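Local atomic coordinates of Pro-Pro endopeptidase (Paenibacillus alvei, PDB entry 6FPC), a protein that is a zinc-dependent secreted endopeptidase that cuts between two prolines in a PLP-PVP motif of a cell surface protein and may thereby regulate bacterial adhesion. Residues A24-R29 / G95-G100; V67-R70 / G76-W79; N123-T128 / E155-A160; A161-Y166 / S172-S177. All blocks are in the same frame, centred on the assembly; numbering follows the deposited sequence.

Contact 1: residues A24-R29 / G95-G100; sequences AAMKQR and GYSEKG
The guanidinium of Arg29 meets Ser97 with its edge: Ser97 OG lies near the plane of the group and accepts a hydrogen bond from Arg29 NH2 at 3.0 Å. At an N-H...O angle of 137° this bond is bent and weak. One face of the same group lies over the backbone of its own helix, with Ala25 O 3.6 Å above the plane near its centre and Met26 N 3.8 Å above it, offset toward the rim. The bend at chi3 (-69°) folds the guanidinium back onto that turn. The stronger grip on both polar groups comes from Glu109, which forms a salt bridge through OE2 with Arg29 NE and a hydrogen bond through OE1 with Ser97 OG. Glu109 belongs to helix 108-121, the zincin helix whose HExxH residues His111 and His115 bind the catalytic zinc ion. Helix 20-30 and the loop after strand 89-93 are thus tied to the active-site helix through one carboxylate. Beside the polar cluster, Met26 supplies the apolar side. Its CG comes 3.5 Å from Ser97 OG, and the bend at chi3 (82°) leaves CE 3.7 Å from that oxygen, so the thioether chain runs alongside the hydroxyl. Met26 SD reaches the backbone of the loop, 4.0 Å from Gly95 N. Gly95 has a positive phi, which suits a glycine. Further along the loop, Glu98 OE1 stands 5.4 Å from Arg29 NH1, opposite in charge but not in contact.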
loop_
_atom_site.group_PDB
_atom_site.type_symbol
_atom_site.label_atom_id
_atom_site.label_comp_id
_atom_site.label_asym_id
_atom_site.label_seq_id
_atom_site.Cartn_x
_atom_site.Cartn_y
_atom_site.Cartn_z
ATOM N N ALA A 24 -7.454 12.026 -9.781
ATOM C CA ALA A 24 -6.421 12.162 -10.817
ATOM C C ALA A 24 -5.017 12.200 -10.192
ATOM O O ALA A 24 -4.118 11.528 -10.691
ATOM C CB ALA A 24 -6.660 13.415 -11.651
ATOM N N ALA A 25 -4.847 12.927 -9.069
ATOM C CA ALA A 25 -3.568 13.033 -8.357
ATOM C C ALA A 25 -3.114 11.656 -7.821
ATOM O O ALA A 25 -1.934 11.311 -7.930
ATOM C CB ALA A 25 -3.688 14.032 -7.211
ATOM N N MET A 26 -4.059 10.862 -7.303
ATOM C CA MET A 26 -3.773 9.510 -6.795
ATOM C C MET A 26 -3.368 8.614 -7.959
ATOM O O MET A 26 -2.397 7.855 -7.845
ATOM C CB MET A 26 -4.998 8.907 -6.079
ATOM C CG MET A 26 -5.424 9.676 -4.846
ATOM S SD MET A 26 -7.024 9.114 -4.232
ATOM C CE MET A 26 -6.492 7.676 -3.312
ATOM N N LYS A 27 -4.121 8.700 -9.084
ATOM C CA LYS A 27 -3.879 7.900 -10.288
ATOM C C LYS A 27 -2.471 8.198 -10.815
ATOM O O LYS A 27 -1.735 7.269 -11.147
ATOM C CB LYS A 27 -4.964 8.178 -11.357
ATOM C CG LYS A 27 -5.159 7.044 -12.342
ATOM C CD LYS A 27 -6.083 7.444 -13.492
ATOM C CE LYS A 27 -5.885 6.578 -14.721
ATOM N NZ LYS A 27 -6.897 6.863 -15.788
ATOM N N GLN A 28 -2.079 9.487 -10.801
ATOM C CA GLN A 28 -0.754 9.949 -11.215
ATOM C C GLN A 28 0.350 9.376 -10.315
ATOM O O GLN A 28 1.385 8.966 -10.836
ATOM C CB GLN A 28 -0.686 11.484 -11.257
ATOM C CG GLN A 28 0.488 12.003 -12.067
ATOM N N ARG A 29 0.120 9.307 -8.980
ATOM C CA ARG A 29 1.116 8.747 -8.053
ATOM C C ARG A 29 1.283 7.238 -8.246
ATOM O O ARG A 29 2.388 6.722 -8.058
ATOM C CB ARG A 29 0.805 9.108 -6.597
ATOM C CG ARG A 29 0.990 10.624 -6.337
ATOM C CD ARG A 29 0.897 10.972 -4.863
ATOM N NE ARG A 29 -0.467 10.798 -4.367
ATOM C CZ ARG A 29 -1.364 11.772 -4.290
ATOM N NH1 ARG A 29 -1.054 13.006 -4.674
ATOM N NH2 ARG A 29 -2.574 11.524 -3.824
ATOM N N GLY A 95 -8.656 11.213 -1.182
ATOM C CA GLY A 95 -8.323 12.293 -0.244
ATOM C C GLY A 95 -7.558 11.851 0.988
ATOM O O GLY A 95 -7.129 12.688 1.799
ATOM N N TYR A 96 -7.358 10.539 1.136
ATOM C CA TYR A 96 -6.708 9.974 2.326
ATOM C C TYR A 96 -5.290 9.471 2.092
ATOM O O TYR A 96 -4.784 8.695 2.907
ATOM C CB TYR A 96 -7.597 8.869 2.914
ATOM C CG TYR A 96 -8.874 9.367 3.553
ATOM C CD1 TYR A 96 -9.857 10.003 2.794
ATOM C CD2 TYR A 96 -9.127 9.157 4.898
ATOM C CE1 TYR A 96 -11.022 10.490 3.382
ATOM C CE2 TYR A 96 -10.305 9.607 5.490
ATOM C CZ TYR A 96 -11.256 10.261 4.726
ATOM O OH TYR A 96 -12.431 10.689 5.305
ATOM N N SER A 97 -4.648 9.905 0.989
ATOM C CA SER A 97 -3.299 9.440 0.622
ATOM C C SER A 97 -2.213 9.749 1.657
ATOM O O SER A 97 -1.388 8.884 1.943
ATOM C CB SER A 97 -2.870 10.028 -0.721
ATOM O OG SER A 97 -3.759 9.639 -1.751
ATOM N N GLU A 98 -2.180 11.002 2.175
ATOM C CA GLU A 98 -1.130 11.463 3.083
ATOM C C GLU A 98 -1.154 10.860 4.464
ATOM O O GLU A 98 -2.222 10.583 5.020
ATOM C CB GLU A 98 -1.120 13.006 3.208
ATOM C CG GLU A 98 -0.716 13.742 1.936
ATOM C CD GLU A 98 0.738 13.674 1.489
ATOM O OE1 GLU A 98 0.969 13.450 0.279
ATOM O OE2 GLU A 98 1.642 13.860 2.337
ATOM N N LYS A 99 0.060 10.723 5.047
ATOM C CA LYS A 99 0.303 10.264 6.408
ATOM C C LYS A 99 -0.557 11.107 7.358
ATOM O O LYS A 99 -0.622 12.341 7.209
ATOM C CB LYS A 99 1.791 10.465 6.748
ATOM C CG LYS A 99 2.202 9.907 8.114
ATOM C CD LYS A 99 3.641 10.257 8.496
ATOM C CE LYS A 99 4.697 9.541 7.681
ATOM N N GLY A 100 -1.233 10.427 8.274
ATOM C CA GLY A 100 -2.115 11.053 9.243
ATOM C C GLY A 100 -3.580 11.026 8.851
ATOM O O GLY A 100 -4.419 11.417 9.656
#

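Contact 2: residues V67-R70 / G76-W79; sequences VVPR and GLTW
Trp79 turns its indole against the 67-69 backbone and the ring of Pro69. From the start of the side chain, Trp79 CB lies 3.9 Å from Val67 O. Trp79 CG comes next, near both that oxygen and Pro69 CG. At CD1 the indole makes a close approach, 3.2 Å from Val67 O, which meets the ring obliquely; Val67 CB sits at this edge, in the ring plane, 4.0 Å from Trp79 CD1. Beyond it, Trp79 NE1 passes 3.6 Å from Pro69 CA. On the six-membered ring, Trp79 CE2 and CZ2 both have Pro69 CB over the face, at 3.8 Å from CE2. Pro69 CG stands over the five-membered ring, 3.8 Å from its centroid and only 4° off the normal. A backbone bond accompanies this overlap: Trp79 N donates to Val67 O at 2.9 Å, nearly in line with the carbonyl. On the other side of the proline, Leu77 CD2 packs against Pro69 CG at about a right angle, leaving the pyrrolidine between a leucine methyl and the indole. This is a classic proline-tryptophan CH-pi stack, here closing a surface loop between strands 47-51 and 84-86; the nearest atom of the Trp79 side chain lies about 9 Å from the zinc ion.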
loop_
_atom_site.group_PDB
_atom_site.type_symbol
_atom_site.label_atom_id
_atom_site.label_comp_id
_atom_site.label_asym_id
_atom_site.label_seq_id
_atom_site.Cartn_x
_atom_site.Cartn_y
_atom_site.Cartn_z
ATOM N N VAL A 67 -17.146 -4.516 11.803
ATOM C CA VAL A 67 -16.240 -5.550 12.270
ATOM C C VAL A 67 -14.945 -4.882 12.749
ATOM O O VAL A 67 -14.432 -3.976 12.077
ATOM C CB VAL A 67 -15.992 -6.601 11.161
ATOM C CG1 VAL A 67 -14.929 -7.626 11.588
ATOM C CG2 VAL A 67 -17.304 -7.305 10.797
ATOM N N VAL A 68 -14.417 -5.342 13.893
ATOM C CA VAL A 68 -13.184 -4.801 14.481
ATOM C C VAL A 68 -11.925 -5.358 13.799
ATOM O O VAL A 68 -11.688 -6.562 13.859
ATOM C CB VAL A 68 -13.143 -4.979 16.017
ATOM C CG1 VAL A 68 -11.860 -4.398 16.607
ATOM C CG2 VAL A 68 -14.373 -4.357 16.681
ATOM N N PRO A 69 -11.057 -4.497 13.229
ATOM C CA PRO A 69 -9.798 -4.994 12.659
ATOM C C PRO A 69 -8.960 -5.682 13.745
ATOM O O PRO A 69 -9.030 -5.317 14.922
ATOM C CB PRO A 69 -9.140 -3.721 12.108
ATOM C CG PRO A 69 -10.255 -2.763 11.915
ATOM C CD PRO A 69 -11.170 -3.037 13.073
ATOM N N ARG A 70 -8.237 -6.747 13.379
ATOM C CA ARG A 70 -7.448 -7.488 14.371
ATOM C C ARG A 70 -6.452 -6.608 15.110
ATOM O O ARG A 70 -5.720 -5.839 14.477
ATOM C CB ARG A 70 -6.698 -8.646 13.723
ATOM C CG ARG A 70 -6.325 -9.652 14.780
ATOM C CD ARG A 70 -5.845 -10.896 14.115
ATOM N NE ARG A 70 -5.681 -11.976 15.090
ATOM C CZ ARG A 70 -5.417 -13.218 14.733
ATOM N NH1 ARG A 70 -5.289 -13.529 13.451
ATOM N NH2 ARG A 70 -5.273 -14.163 15.655
ATOM N N GLY A 76 -13.073 1.179 19.778
ATOM C CA GLY A 76 -14.192 1.726 19.021
ATOM C C GLY A 76 -13.948 1.745 17.526
ATOM O O GLY A 76 -14.807 2.180 16.763
ATOM N N LEU A 77 -12.810 1.217 17.084
ATOM C CA LEU A 77 -12.511 1.184 15.663
ATOM C C LEU A 77 -13.177 -0.007 14.967
ATOM O O LEU A 77 -13.189 -1.115 15.503
ATOM C CB LEU A 77 -10.990 1.096 15.455
ATOM C CG LEU A 77 -10.501 1.408 14.036
ATOM C CD1 LEU A 77 -10.149 2.903 13.906
ATOM C CD2 LEU A 77 -9.285 0.549 13.692
ATOM N N THR A 78 -13.692 0.224 13.756
ATOM C CA THR A 78 -14.222 -0.849 12.888
ATOM C C THR A 78 -13.570 -0.642 11.524
ATOM O O THR A 78 -13.014 0.429 11.289
ATOM C CB THR A 78 -15.758 -0.874 12.812
ATOM O OG1 THR A 78 -16.212 0.377 12.300
ATOM C CG2 THR A 78 -16.431 -1.193 14.163
ATOM N N TRP A 79 -13.717 -1.609 10.596
ATOM C CA TRP A 79 -13.203 -1.507 9.223
ATOM C C TRP A 79 -13.755 -0.267 8.461
ATOM O O TRP A 79 -13.120 0.247 7.542
ATOM C CB TRP A 79 -13.490 -2.792 8.459
ATOM C CG TRP A 79 -12.523 -3.899 8.760
ATOM C CD1 TRP A 79 -12.729 -4.964 9.579
ATOM C CD2 TRP A 79 -11.167 -4.012 8.287
ATOM N NE1 TRP A 79 -11.601 -5.751 9.633
ATOM C CE2 TRP A 79 -10.614 -5.173 8.877
ATOM C CE3 TRP A 79 -10.340 -3.194 7.495
ATOM C CZ2 TRP A 79 -9.290 -5.585 8.636
ATOM C CZ3 TRP A 79 -9.044 -3.618 7.218
ATOM C CH2 TRP A 79 -8.503 -4.761 7.853
#

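Contact 3: residues N123-T128 / E155-A160; sequences NEVSGT and EYFAEA. With CD (cadmium ion), chain F.
Phe157 lays its CB against Ser126 CB at 3.5 Å and carries its ring on toward Val125. The helix it belongs to, 153-166, supplies the glutamate that completes the HExxH zinc site in the gluzincin manner, while 123-128 is the turn leaving helix 108-121, which bears the two histidines. With CG anti to the backbone N (chi1 178°), the ring projects toward this turn. Val125 CG1 meets it obliquely, 3.7 Å from Phe157 CE1, the two side chains crossing at about a right angle. Ser126 CB is also oblique to the ring, so neither residue stacks on it. Met185 and Leu188 of helix 179-188 add further apolar contacts to Phe157. Ser126 is buried, and its OG is hydrogen-bonded to Asp118 OD2 on the histidine helix, which ties the turn back to that helix. The turn is also held by Val125 O, which accepts from both Thr128 N and Thr128 OG1, the hydroxyl at 2.9 Å and in the carbonyl plane. On the metal side, Glu159 OE1 accepts from His111 ND1 as a second-shell partner, which probably helps orient this zinc ligand. The metal site is modelled with zinc and with cadmium, shared by His111, His115 and Tyr148; Glu155 holds the cadmium unevenly, OE2 at 2.0 Å and OE1 at 2.7 Å.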
loop_
_atom_site.group_PDB
_atom_site.type_symbol
_atom_site.label_atom_id
_atom_site.label_comp_id
_atom_site.label_asym_id
_atom_site.label_seq_id
_atom_site.Cartn_x
_atom_site.Cartn_y
_atom_site.Cartn_z
ATOM N N ASN A 123 5.220 -13.705 -5.444
ATOM C CA ASN A 123 5.232 -14.956 -4.651
ATOM C C ASN A 123 5.614 -14.723 -3.197
ATOM O O ASN A 123 6.414 -15.486 -2.642
ATOM C CB ASN A 123 6.200 -15.994 -5.261
ATOM C CG ASN A 123 6.044 -16.228 -6.736
ATOM O OD1 ASN A 123 6.789 -15.685 -7.575
ATOM N ND2 ASN A 123 5.085 -17.062 -7.075
ATOM N N GLU A 124 5.098 -13.636 -2.599
ATOM C CA GLU A 124 5.430 -13.268 -1.208
ATOM C C GLU A 124 6.938 -13.101 -1.000
ATOM O O GLU A 124 7.523 -13.694 -0.096
ATOM C CB GLU A 124 4.825 -14.247 -0.194
ATOM C CG GLU A 124 3.308 -14.247 -0.226
ATOM C CD GLU A 124 2.635 -15.088 0.839
ATOM O OE1 GLU A 124 1.453 -15.435 0.634
ATOM O OE2 GLU A 124 3.265 -15.386 1.882
ATOM N N VAL A 125 7.571 -12.303 -1.868
ATOM C CA VAL A 125 8.996 -11.984 -1.746
ATOM C C VAL A 125 9.345 -11.410 -0.346
ATOM O O VAL A 125 10.460 -11.637 0.124
ATOM C CB VAL A 125 9.486 -11.065 -2.896
ATOM C CG1 VAL A 125 8.967 -9.631 -2.739
ATOM C CG2 VAL A 125 11.009 -11.106 -3.014
ATOM N N SER A 126 8.383 -10.732 0.339
ATOM C CA SER A 126 8.661 -10.222 1.688
ATOM C C SER A 126 8.966 -11.336 2.711
ATOM O O SER A 126 9.581 -11.054 3.738
ATOM C CB SER A 126 7.513 -9.367 2.205
ATOM O OG SER A 126 6.383 -10.179 2.470
ATOM N N GLY A 127 8.509 -12.560 2.429
ATOM C CA GLY A 127 8.710 -13.721 3.293
ATOM C C GLY A 127 9.936 -14.556 3.001
ATOM O O GLY A 127 10.195 -15.548 3.703
ATOM N N THR A 128 10.719 -14.172 1.974
ATOM C CA THR A 128 11.942 -14.922 1.635
ATOM C C THR A 128 13.006 -14.692 2.683
ATOM O O THR A 128 13.051 -13.601 3.273
ATOM C CB THR A 128 12.471 -14.561 0.245
ATOM O OG1 THR A 128 12.875 -13.186 0.214
ATOM C CG2 THR A 128 11.471 -14.887 -0.869
ATOM N N GLU A 155 4.698 -5.582 6.030
ATOM C CA GLU A 155 4.517 -4.152 6.241
ATOM C C GLU A 155 5.806 -3.388 5.895
ATOM O O GLU A 155 5.761 -2.353 5.199
ATOM C CB GLU A 155 3.970 -3.905 7.668
ATOM C CG GLU A 155 2.587 -4.558 7.849
ATOM C CD GLU A 155 1.486 -3.934 6.993
ATOM O OE1 GLU A 155 0.359 -4.476 6.987
ATOM O OE2 GLU A 155 1.726 -2.867 6.382
ATOM N N TYR A 156 6.959 -3.942 6.301
ATOM C CA TYR A 156 8.250 -3.329 5.974
ATOM C C TYR A 156 8.442 -3.329 4.455
ATOM O O TYR A 156 8.842 -2.305 3.894
ATOM C CB TYR A 156 9.404 -4.056 6.677
ATOM C CG TYR A 156 10.729 -3.346 6.494
ATOM C CD1 TYR A 156 10.880 -2.004 6.844
ATOM C CD2 TYR A 156 11.810 -3.989 5.891
ATOM C CE1 TYR A 156 12.074 -1.328 6.626
ATOM C CE2 TYR A 156 13.016 -3.319 5.670
ATOM C CZ TYR A 156 13.147 -1.995 6.058
ATOM O OH TYR A 156 14.330 -1.330 5.876
ATOM N N PHE A 157 8.041 -4.431 3.787
ATOM C CA PHE A 157 8.114 -4.511 2.331
ATOM C C PHE A 157 7.297 -3.381 1.707
ATOM O O PHE A 157 7.834 -2.581 0.955
ATOM C CB PHE A 157 7.646 -5.884 1.782
ATOM C CG PHE A 157 7.690 -5.886 0.269
ATOM C CD1 PHE A 157 8.888 -6.105 -0.407
ATOM C CD2 PHE A 157 6.554 -5.561 -0.479
ATOM C CE1 PHE A 157 8.945 -6.060 -1.801
ATOM C CE2 PHE A 157 6.621 -5.487 -1.882
ATOM C CZ PHE A 157 7.816 -5.741 -2.529
ATOM N N ALA A 158 6.010 -3.288 2.047
ATOM C CA ALA A 158 5.120 -2.276 1.472
ATOM C C ALA A 158 5.580 -0.822 1.756
ATOM O O ALA A 158 5.537 0.031 0.866
ATOM C CB ALA A 158 3.702 -2.493 1.966
ATOM N N GLU A 159 6.015 -0.547 2.986
ATOM C CA GLU A 159 6.413 0.806 3.338
ATOM C C GLU A 159 7.793 1.196 2.746
ATOM O O GLU A 159 7.939 2.303 2.211
ATOM C CB GLU A 159 6.368 0.993 4.855
ATOM C CG GLU A 159 6.305 2.461 5.289
ATOM C CD GLU A 159 5.252 3.352 4.638
ATOM O OE1 GLU A 159 4.175 2.852 4.246
ATOM O OE2 GLU A 159 5.511 4.567 4.518
ATOM N N ALA A 160 8.789 0.292 2.848
ATOM C CA ALA A 160 10.136 0.517 2.278
ATOM C C ALA A 160 10.066 0.616 0.732
ATOM O O ALA A 160 10.776 1.451 0.167
ATOM C CB ALA A 160 11.092 -0.583 2.690
HETATM CD CD CD F . 0.118 -2.352 5.305
HETATM O O HOH W 1 -1.915 -2.385 5.575
#

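Contact 4: residues A161-Y166 / S172-S177; sequences ASLYLY and SDLKDS
Apolar contact carries this helix pair, and Leu174 is at its centre. One methyl, Leu174 CD1, faces Leu163 CD1 at 4.1 Å, where the two leucine branches approach at a slant. The other methyl, Leu174 CD2, touches Tyr164 CB at 3.8 Å and lies at the ring edge, near its plane, 4.0 Å from Tyr164 CD2. The leucine therefore abuts the root of the tyrosine and does not stack on its face. Its CG stands anti to the backbone N (chi1 -180°), which sends the two methyls forward onto Leu163 and Tyr164. A looser contact brings Leu163 CD2 to 4.3 Å from Asp173 OD1.

Polar links lie around this patch. Asp173 OD2 is engaged in a salt bridge with Lys142 NZ, so the carboxylate is tied to helix 140-143. Across the short connection, Thr170 OG1 hydrogen-bonds to Leu163 O and Arg171 NE to Tyr164 O, while Arg171 also makes a cation-pi contact with the Tyr164 ring.

The segment axes come within 8.9 Å at 133°, an oblique pairing, nearer antiparallel than parallel, of consecutive helices. Helix 153-166 has further neighbours here: Ala161 and Leu165 rest on Leu114 of the histidine-bearing helix 108-121, while Tyr164 packs on Met185 and Ala186 of helix 179-188.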
loop_
_atom_site.group_PDB
_atom_site.type_symbol
_atom_site.label_atom_id
_atom_site.label_comp_id
_atom_site.label_asym_id
_atom_site.label_seq_id
_atom_site.Cartn_x
_atom_site.Cartn_y
_atom_site.Cartn_z
ATOM N N ALA A 161 9.164 -0.173 0.060
ATOM C CA ALA A 161 8.973 -0.061 -1.402
ATOM C C ALA A 161 8.324 1.312 -1.721
ATOM O O ALA A 161 8.675 1.943 -2.731
ATOM C CB ALA A 161 8.112 -1.193 -1.935
ATOM N N SER A 162 7.424 1.785 -0.840
ATOM C CA SER A 162 6.800 3.111 -0.973
ATOM C C SER A 162 7.898 4.192 -0.910
ATOM O O SER A 162 7.924 5.045 -1.804
ATOM C CB SER A 162 5.758 3.362 0.112
ATOM O OG SER A 162 4.651 2.497 -0.076
ATOM N N LEU A 163 8.828 4.127 0.098
ATOM C CA LEU A 163 9.947 5.098 0.176
ATOM C C LEU A 163 10.763 5.095 -1.138
ATOM O O LEU A 163 11.114 6.151 -1.660
ATOM C CB LEU A 163 10.883 4.815 1.362
ATOM C CG LEU A 163 10.346 5.082 2.785
ATOM C CD1 LEU A 163 11.292 4.513 3.837
ATOM C CD2 LEU A 163 10.195 6.567 3.055
ATOM N N TYR A 164 11.018 3.893 -1.686
ATOM C CA TYR A 164 11.785 3.714 -2.915
ATOM C C TYR A 164 11.127 4.327 -4.149
ATOM O O TYR A 164 11.815 4.918 -4.987
ATOM C CB TYR A 164 12.092 2.217 -3.163
ATOM C CG TYR A 164 13.027 2.024 -4.336
ATOM C CD1 TYR A 164 12.530 1.810 -5.624
ATOM C CD2 TYR A 164 14.400 2.150 -4.182
ATOM C CE1 TYR A 164 13.383 1.751 -6.728
ATOM C CE2 TYR A 164 15.263 2.085 -5.278
ATOM C CZ TYR A 164 14.751 1.862 -6.545
ATOM O OH TYR A 164 15.601 1.811 -7.620
ATOM N N LEU A 165 9.810 4.139 -4.286
ATOM C CA LEU A 165 9.058 4.545 -5.469
ATOM C C LEU A 165 8.463 5.962 -5.460
ATOM O O LEU A 165 8.357 6.550 -6.536
ATOM C CB LEU A 165 7.943 3.506 -5.724
ATOM C CG LEU A 165 8.407 2.068 -6.096
ATOM C CD1 LEU A 165 7.281 1.069 -5.979
ATOM C CD2 LEU A 165 9.014 2.000 -7.491
ATOM N N TYR A 166 8.070 6.503 -4.288
ATOM C CA TYR A 166 7.360 7.789 -4.153
ATOM C C TYR A 166 8.083 9.002 -4.771
ATOM O O TYR A 166 7.482 9.713 -5.595
ATOM C CB TYR A 166 6.995 8.061 -2.672
ATOM C CG TYR A 166 6.143 9.293 -2.441
ATOM C CD1 TYR A 166 4.772 9.275 -2.689
ATOM C CD2 TYR A 166 6.702 10.470 -1.947
ATOM C CE1 TYR A 166 3.980 10.399 -2.457
ATOM C CE2 TYR A 166 5.914 11.598 -1.695
ATOM C CZ TYR A 166 4.552 11.552 -1.941
ATOM O OH TYR A 166 3.771 12.659 -1.712
ATOM N N SER A 172 16.496 8.589 -1.691
ATOM C CA SER A 172 17.829 8.972 -1.218
ATOM C C SER A 172 17.907 8.736 0.296
ATOM O O SER A 172 18.917 8.244 0.815
ATOM C CB SER A 172 18.089 10.442 -1.530
ATOM O OG SER A 172 18.291 10.616 -2.923
ATOM N N ASP A 173 16.819 9.087 0.992
ATOM C CA ASP A 173 16.661 8.904 2.429
ATOM C C ASP A 173 16.779 7.391 2.769
ATOM O O ASP A 173 17.572 7.019 3.633
ATOM C CB ASP A 173 15.313 9.478 2.851
ATOM C CG ASP A 173 14.826 9.050 4.222
ATOM O OD1 ASP A 173 13.628 8.724 4.345
ATOM O OD2 ASP A 173 15.645 9.055 5.171
ATOM N N LEU A 174 16.042 6.534 2.032
ATOM C CA LEU A 174 16.092 5.073 2.152
ATOM C C LEU A 174 17.547 4.548 1.942
ATOM O O LEU A 174 18.053 3.774 2.768
ATOM C CB LEU A 174 15.139 4.450 1.109
ATOM C CG LEU A 174 15.055 2.906 1.086
ATOM C CD1 LEU A 174 14.362 2.346 2.317
ATOM C CD2 LEU A 174 14.376 2.428 -0.143
ATOM N N LYS A 175 18.214 4.991 0.844
ATOM C CA LYS A 175 19.589 4.605 0.484
ATOM C C LYS A 175 20.564 4.846 1.638
ATOM O O LYS A 175 21.435 4.018 1.901
ATOM C CB LYS A 175 20.035 5.383 -0.775
ATOM C CG LYS A 175 21.366 4.961 -1.368
ATOM C CD LYS A 175 21.782 5.885 -2.516
ATOM C CE LYS A 175 22.928 5.307 -3.314
ATOM N N ASP A 176 20.405 5.987 2.319
ATOM C CA ASP A 176 21.252 6.392 3.424
ATOM C C ASP A 176 20.954 5.671 4.736
ATOM O O ASP A 176 21.894 5.326 5.453
ATOM C CB ASP A 176 21.138 7.918 3.631
ATOM C CG ASP A 176 22.254 8.493 4.477
ATOM O OD1 ASP A 176 21.977 8.896 5.631
ATOM O OD2 ASP A 176 23.414 8.519 3.993
ATOM N N SER A 177 19.653 5.517 5.075
ATOM C CA SER A 177 19.151 4.955 6.329
ATOM C C SER A 177 19.029 3.433 6.364
ATOM O O SER A 177 19.226 2.845 7.414
ATOM C CB SER A 177 17.783 5.540 6.662
ATOM O OG SER A 177 17.805 6.953 6.698
#

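Overall arrangement
Along the chain, contact 2 falls between the two segments of contact 1, and contacts 3 and 4 follow in turn. Contacts 3 and 4 share helix 153-166, their centres about 14 Å apart, and meet where Ala160 O packs on Leu174 CD2. The end of that helix also reaches contact 1, where Tyr166 packs against Arg29 and Glu98. Contact 2 is remote, its centre about 31 Å from that of contact 4 and on the opposite side of the chain's centre. Contacts 1 and 3 both adjoin the HExxH helix 108-121, on opposite sides of that centre, whereas contact 2 shapes a surface loop with the Trp79 side chain about 9 Å from the bound metal at the nearest atoms.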